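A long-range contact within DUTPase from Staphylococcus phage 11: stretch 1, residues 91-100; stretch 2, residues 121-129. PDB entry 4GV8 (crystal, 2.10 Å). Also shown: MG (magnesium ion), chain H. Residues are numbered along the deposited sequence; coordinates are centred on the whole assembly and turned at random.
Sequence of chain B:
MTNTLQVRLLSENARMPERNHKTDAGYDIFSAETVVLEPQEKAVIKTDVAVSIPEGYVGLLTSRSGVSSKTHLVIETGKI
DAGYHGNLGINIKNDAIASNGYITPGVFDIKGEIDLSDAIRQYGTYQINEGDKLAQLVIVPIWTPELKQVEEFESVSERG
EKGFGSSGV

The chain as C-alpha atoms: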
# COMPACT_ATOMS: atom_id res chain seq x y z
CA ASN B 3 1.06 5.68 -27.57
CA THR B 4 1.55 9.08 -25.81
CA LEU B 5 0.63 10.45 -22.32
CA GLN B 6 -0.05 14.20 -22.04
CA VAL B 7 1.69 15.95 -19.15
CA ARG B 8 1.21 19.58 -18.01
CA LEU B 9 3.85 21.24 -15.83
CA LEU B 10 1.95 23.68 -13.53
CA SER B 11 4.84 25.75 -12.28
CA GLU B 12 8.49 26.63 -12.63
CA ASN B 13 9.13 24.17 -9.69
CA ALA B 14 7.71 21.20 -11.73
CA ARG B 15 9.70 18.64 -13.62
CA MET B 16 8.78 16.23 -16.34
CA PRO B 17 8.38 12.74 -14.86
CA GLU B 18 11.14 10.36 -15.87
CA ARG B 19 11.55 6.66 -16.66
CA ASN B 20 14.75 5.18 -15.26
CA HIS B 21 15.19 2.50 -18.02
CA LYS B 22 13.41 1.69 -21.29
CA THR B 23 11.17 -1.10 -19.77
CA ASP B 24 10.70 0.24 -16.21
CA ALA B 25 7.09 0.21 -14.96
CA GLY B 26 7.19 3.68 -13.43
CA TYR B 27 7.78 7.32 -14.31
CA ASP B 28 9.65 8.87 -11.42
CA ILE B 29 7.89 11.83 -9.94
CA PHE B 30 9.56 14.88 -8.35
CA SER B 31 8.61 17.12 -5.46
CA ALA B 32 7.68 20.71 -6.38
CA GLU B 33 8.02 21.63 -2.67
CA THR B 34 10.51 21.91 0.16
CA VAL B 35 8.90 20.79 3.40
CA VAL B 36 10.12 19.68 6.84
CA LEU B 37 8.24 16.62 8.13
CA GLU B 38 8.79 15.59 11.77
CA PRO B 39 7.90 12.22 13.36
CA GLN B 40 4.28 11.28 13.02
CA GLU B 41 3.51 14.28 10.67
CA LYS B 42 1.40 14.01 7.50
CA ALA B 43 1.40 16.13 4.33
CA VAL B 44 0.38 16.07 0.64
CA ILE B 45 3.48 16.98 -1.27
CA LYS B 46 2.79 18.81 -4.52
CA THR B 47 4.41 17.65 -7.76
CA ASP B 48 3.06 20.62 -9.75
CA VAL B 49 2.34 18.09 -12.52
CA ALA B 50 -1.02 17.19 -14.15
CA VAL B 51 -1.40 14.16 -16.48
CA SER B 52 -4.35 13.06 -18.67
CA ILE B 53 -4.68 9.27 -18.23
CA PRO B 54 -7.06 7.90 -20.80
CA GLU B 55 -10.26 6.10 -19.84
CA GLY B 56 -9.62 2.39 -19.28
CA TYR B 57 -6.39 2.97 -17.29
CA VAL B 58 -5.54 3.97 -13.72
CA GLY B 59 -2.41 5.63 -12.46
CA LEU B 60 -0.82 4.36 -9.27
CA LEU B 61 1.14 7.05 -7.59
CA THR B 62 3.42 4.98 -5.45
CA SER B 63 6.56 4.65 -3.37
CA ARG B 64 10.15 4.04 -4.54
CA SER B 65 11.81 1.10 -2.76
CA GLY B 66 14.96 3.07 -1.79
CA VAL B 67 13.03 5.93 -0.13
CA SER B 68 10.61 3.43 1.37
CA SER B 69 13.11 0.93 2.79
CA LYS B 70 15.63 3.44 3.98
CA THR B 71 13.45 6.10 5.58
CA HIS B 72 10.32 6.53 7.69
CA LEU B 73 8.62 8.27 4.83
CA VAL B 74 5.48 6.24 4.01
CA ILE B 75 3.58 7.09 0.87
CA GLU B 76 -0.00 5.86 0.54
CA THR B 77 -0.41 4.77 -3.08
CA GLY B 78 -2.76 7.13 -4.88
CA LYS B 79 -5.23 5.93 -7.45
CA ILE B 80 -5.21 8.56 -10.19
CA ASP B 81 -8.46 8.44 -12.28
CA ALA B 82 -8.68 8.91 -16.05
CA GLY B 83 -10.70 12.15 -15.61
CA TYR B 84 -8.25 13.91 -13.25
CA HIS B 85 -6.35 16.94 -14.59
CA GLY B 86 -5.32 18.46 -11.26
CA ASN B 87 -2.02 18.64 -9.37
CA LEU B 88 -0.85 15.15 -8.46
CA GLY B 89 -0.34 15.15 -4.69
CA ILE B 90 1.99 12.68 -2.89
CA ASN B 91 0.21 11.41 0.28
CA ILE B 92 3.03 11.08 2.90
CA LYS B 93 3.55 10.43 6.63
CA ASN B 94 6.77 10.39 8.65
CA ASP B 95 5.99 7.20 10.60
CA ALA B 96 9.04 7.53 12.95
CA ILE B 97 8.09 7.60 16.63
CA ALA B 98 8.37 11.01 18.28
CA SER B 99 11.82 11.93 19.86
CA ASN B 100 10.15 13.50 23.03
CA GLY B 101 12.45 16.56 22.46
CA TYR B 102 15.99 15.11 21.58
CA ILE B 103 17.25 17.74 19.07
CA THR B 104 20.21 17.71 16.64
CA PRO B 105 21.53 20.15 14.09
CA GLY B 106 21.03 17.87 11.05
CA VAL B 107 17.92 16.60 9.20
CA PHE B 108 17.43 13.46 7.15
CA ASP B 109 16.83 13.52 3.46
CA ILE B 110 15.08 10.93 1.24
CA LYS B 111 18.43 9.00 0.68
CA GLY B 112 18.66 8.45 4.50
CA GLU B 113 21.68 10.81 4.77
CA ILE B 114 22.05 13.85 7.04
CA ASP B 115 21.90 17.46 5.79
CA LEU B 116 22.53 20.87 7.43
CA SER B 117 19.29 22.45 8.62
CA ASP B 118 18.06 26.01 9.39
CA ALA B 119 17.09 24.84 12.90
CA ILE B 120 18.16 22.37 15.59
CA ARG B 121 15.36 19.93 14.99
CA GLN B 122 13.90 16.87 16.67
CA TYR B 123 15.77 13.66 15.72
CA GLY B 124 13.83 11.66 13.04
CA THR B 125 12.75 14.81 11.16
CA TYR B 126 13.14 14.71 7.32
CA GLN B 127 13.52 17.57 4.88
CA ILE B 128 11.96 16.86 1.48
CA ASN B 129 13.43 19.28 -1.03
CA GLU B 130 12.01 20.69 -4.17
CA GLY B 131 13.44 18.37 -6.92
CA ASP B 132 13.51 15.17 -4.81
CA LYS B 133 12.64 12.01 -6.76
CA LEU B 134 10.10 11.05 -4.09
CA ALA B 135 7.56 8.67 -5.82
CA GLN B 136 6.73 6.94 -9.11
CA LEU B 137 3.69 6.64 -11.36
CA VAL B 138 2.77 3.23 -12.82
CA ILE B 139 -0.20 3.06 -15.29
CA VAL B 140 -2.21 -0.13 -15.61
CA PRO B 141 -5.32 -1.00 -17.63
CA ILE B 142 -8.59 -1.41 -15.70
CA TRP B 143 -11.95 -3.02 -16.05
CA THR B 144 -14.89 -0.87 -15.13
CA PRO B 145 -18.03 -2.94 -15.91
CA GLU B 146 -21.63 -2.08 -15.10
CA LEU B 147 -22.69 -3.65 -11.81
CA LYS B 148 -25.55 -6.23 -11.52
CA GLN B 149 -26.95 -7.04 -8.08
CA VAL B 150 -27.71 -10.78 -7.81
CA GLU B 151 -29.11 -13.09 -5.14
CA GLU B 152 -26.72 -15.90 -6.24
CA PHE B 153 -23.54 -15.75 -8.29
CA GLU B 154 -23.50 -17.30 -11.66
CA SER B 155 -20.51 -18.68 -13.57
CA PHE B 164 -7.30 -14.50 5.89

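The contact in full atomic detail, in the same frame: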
# COMPACT_ATOMS: atom_id res chain seq x y z
N ASN B 91 0.82 11.64 -1.02
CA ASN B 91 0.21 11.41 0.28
C ASN B 91 1.20 10.70 1.22
O ASN B 91 1.35 9.48 1.13
CB ASN B 91 -1.04 10.55 0.04
CG ASN B 91 -2.01 10.48 1.22
OD1 ASN B 91 -1.75 10.99 2.32
ND2 ASN B 91 -3.16 9.83 0.98
N ILE B 92 1.84 11.47 2.11
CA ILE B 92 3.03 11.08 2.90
C ILE B 92 2.81 11.25 4.40
O ILE B 92 1.98 12.05 4.81
CB ILE B 92 4.29 11.81 2.39
CG1 ILE B 92 5.54 10.96 2.56
CG2 ILE B 92 4.49 13.22 2.96
CD1 ILE B 92 6.65 11.44 1.67
N LYS B 93 3.45 10.37 5.19
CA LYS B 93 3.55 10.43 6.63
C LYS B 93 5.02 10.13 7.00
O LYS B 93 5.67 9.25 6.40
CB LYS B 93 2.66 9.38 7.29
CG LYS B 93 2.83 9.34 8.81
CD LYS B 93 1.80 8.48 9.48
CE LYS B 93 1.97 8.51 10.99
NZ LYS B 93 1.19 7.49 11.75
N ASN B 94 5.56 10.85 7.98
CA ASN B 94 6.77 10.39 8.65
C ASN B 94 6.30 9.50 9.77
O ASN B 94 5.76 10.00 10.78
CB ASN B 94 7.57 11.60 9.16
CG ASN B 94 8.87 11.21 9.83
OD1 ASN B 94 9.08 10.04 10.09
ND2 ASN B 94 9.70 12.23 10.23
N ASP B 95 6.45 8.17 9.59
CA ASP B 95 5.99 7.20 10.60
C ASP B 95 7.04 6.85 11.71
O ASP B 95 6.85 5.89 12.50
CB ASP B 95 5.43 5.92 9.98
CG ASP B 95 4.49 5.24 10.91
OD1 ASP B 95 3.87 5.98 11.73
OD2 ASP B 95 4.35 4.01 10.89
N ALA B 96 8.13 7.63 11.79
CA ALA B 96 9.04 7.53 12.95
C ALA B 96 8.29 7.95 14.21
O ALA B 96 7.33 8.76 14.15
CB ALA B 96 10.32 8.36 12.78
N ILE B 97 8.66 7.32 15.32
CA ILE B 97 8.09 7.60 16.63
C ILE B 97 8.73 8.91 17.13
O ILE B 97 9.91 9.19 16.85
CB ILE B 97 8.32 6.43 17.66
CG1 ILE B 97 7.47 5.22 17.32
CG2 ILE B 97 7.96 6.86 19.08
CD1 ILE B 97 6.00 5.52 17.13
N ALA B 98 7.93 9.71 17.83
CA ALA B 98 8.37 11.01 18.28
C ALA B 98 9.59 10.90 19.23
O ALA B 98 9.66 10.00 20.08
CB ALA B 98 7.19 11.79 18.89
N SER B 99 10.57 11.81 19.04
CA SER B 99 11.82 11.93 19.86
C SER B 99 11.67 12.44 21.34
O SER B 99 12.67 12.48 22.10
CB SER B 99 12.83 12.85 19.12
OG SER B 99 12.68 14.24 19.45
N ASN B 100 10.45 12.88 21.71
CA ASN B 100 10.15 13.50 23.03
C ASN B 100 11.10 14.69 23.39
O ASN B 100 11.37 14.97 24.57
CB ASN B 100 10.12 12.42 24.14
N ARG B 121 16.67 20.55 15.14
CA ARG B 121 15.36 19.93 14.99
C ARG B 121 15.34 18.57 15.66
O ARG B 121 16.38 17.94 15.84
CB ARG B 121 14.98 19.73 13.51
CG ARG B 121 14.78 21.02 12.77
CD ARG B 121 13.95 20.87 11.53
NE ARG B 121 13.74 22.17 10.90
CZ ARG B 121 12.82 23.07 11.26
NH1 ARG B 121 11.97 22.85 12.27
NH2 ARG B 121 12.77 24.22 10.59
N GLN B 122 14.13 18.16 16.05
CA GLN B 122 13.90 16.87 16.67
C GLN B 122 14.43 15.71 15.76
O GLN B 122 14.15 15.66 14.55
CB GLN B 122 12.40 16.65 16.90
CG GLN B 122 11.74 17.57 17.92
CD GLN B 122 10.28 17.22 18.17
OE1 GLN B 122 9.83 16.09 17.87
NE2 GLN B 122 9.55 18.16 18.77
N TYR B 123 15.12 14.77 16.40
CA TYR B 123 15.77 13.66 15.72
C TYR B 123 14.67 12.80 15.06
O TYR B 123 13.64 12.54 15.69
CB TYR B 123 16.66 12.83 16.74
CG TYR B 123 17.52 11.75 16.05
CD1 TYR B 123 18.73 12.08 15.42
CD2 TYR B 123 17.08 10.44 15.93
CE1 TYR B 123 19.51 11.13 14.75
CE2 TYR B 123 17.85 9.46 15.25
CZ TYR B 123 19.07 9.81 14.67
OH TYR B 123 19.84 8.86 14.01
N GLY B 124 14.86 12.42 13.79
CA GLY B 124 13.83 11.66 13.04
C GLY B 124 13.03 12.53 12.06
O GLY B 124 12.17 12.04 11.29
N THR B 125 13.31 13.84 12.09
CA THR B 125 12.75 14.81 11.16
C THR B 125 13.46 14.65 9.80
O THR B 125 14.69 14.46 9.75
CB THR B 125 12.95 16.28 11.69
OG1 THR B 125 12.17 16.47 12.87
CG2 THR B 125 12.55 17.30 10.63
N TYR B 126 12.67 14.71 8.73
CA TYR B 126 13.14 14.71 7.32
C TYR B 126 12.91 16.08 6.68
O TYR B 126 11.93 16.77 7.00
CB TYR B 126 12.40 13.66 6.47
CG TYR B 126 12.85 12.26 6.81
CD1 TYR B 126 13.83 11.63 6.05
CD2 TYR B 126 12.35 11.63 7.88
CE1 TYR B 126 14.27 10.37 6.35
CE2 TYR B 126 12.79 10.38 8.25
CZ TYR B 126 13.76 9.75 7.49
OH TYR B 126 14.17 8.50 7.82
N GLN B 127 13.83 16.48 5.80
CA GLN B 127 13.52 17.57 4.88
C GLN B 127 13.44 17.03 3.43
O GLN B 127 14.36 16.40 2.89
CB GLN B 127 14.51 18.72 4.98
CG GLN B 127 14.02 19.95 4.19
CD GLN B 127 14.87 21.12 4.48
OE1 GLN B 127 14.97 21.52 5.64
NE2 GLN B 127 15.56 21.65 3.46
N ILE B 128 12.25 17.17 2.87
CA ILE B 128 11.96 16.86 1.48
C ILE B 128 12.23 18.20 0.76
O ILE B 128 11.77 19.28 1.19
CB ILE B 128 10.47 16.46 1.31
CG1 ILE B 128 10.20 15.14 2.03
CG2 ILE B 128 10.04 16.42 -0.17
CD1 ILE B 128 8.78 15.04 2.54
N ASN B 129 13.01 18.12 -0.27
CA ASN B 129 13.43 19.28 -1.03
C ASN B 129 12.81 19.24 -2.38
O ASN B 129 12.65 18.17 -3.00
CB ASN B 129 14.95 19.33 -1.13
CG ASN B 129 15.58 19.52 0.23
OD1 ASN B 129 15.25 20.47 0.94
ND2 ASN B 129 16.39 18.58 0.63
MG MG H . 2.94 3.74 12.89
O HOH W 1 4.94 4.57 13.99
O HOH W 2 12.55 9.27 15.96
O HOH W 3 2.07 5.60 14.32
O HOH W 4 2.80 2.50 15.12

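What ties the two stretches together most firmly? Asn94, at the end of its strand, points its side chain toward stretch 2, and its ND2 donates a hydrogen bond of 2.7 Å to the backbone carbonyl Gly124 O. With chi1 near 180°, the amide is used at both ends: Asn94 OD1 accepts a hydrogen bond from Ala96 N at 3.1 Å, which steadies the chain as it leaves the strand. Asparagine suits this buried place because one short side chain supplies both a donor and an acceptor. The same Asn94 ND2 lies 3.6 Å from Tyr126 CD2, at the edge of the ring and near its plane.

Why is the carbonyl of Gly124 so well placed? It belongs to a type II beta turn from Gln122 to Thr125, closed by Thr125 N to Gln122 O at 3.2 Å and reinforced by Thr125 OG1 to the same Gln122 O at 2.7 Å. With phi at 102°, Gly124 has a backbone in which a CB would be jammed against the preceding carbonyl oxygen, so glycine fits.

How does Ser99 cover the largest area in the contact? It is small, with chi1 in the p well, and packs against the start of the turn: Ser99 OG is 3.5 Å from Gln122 CB, and Ser99 CB is 3.5 Å from Tyr123 O. Gln122 directs its CB toward this loop, and its aliphatic portion receives the serine. Ser99 is poorly ordered, however, so these distances deserve some caution.

What closes the other end? Ile92 and Ile128 point toward one another from their strands, meeting at 4.3 Å between Ile92 CD1 and Ile128 CD1. Their CA atoms are 10.7 Å apart, and long, branched apolar side chains span that gap within the buried interior.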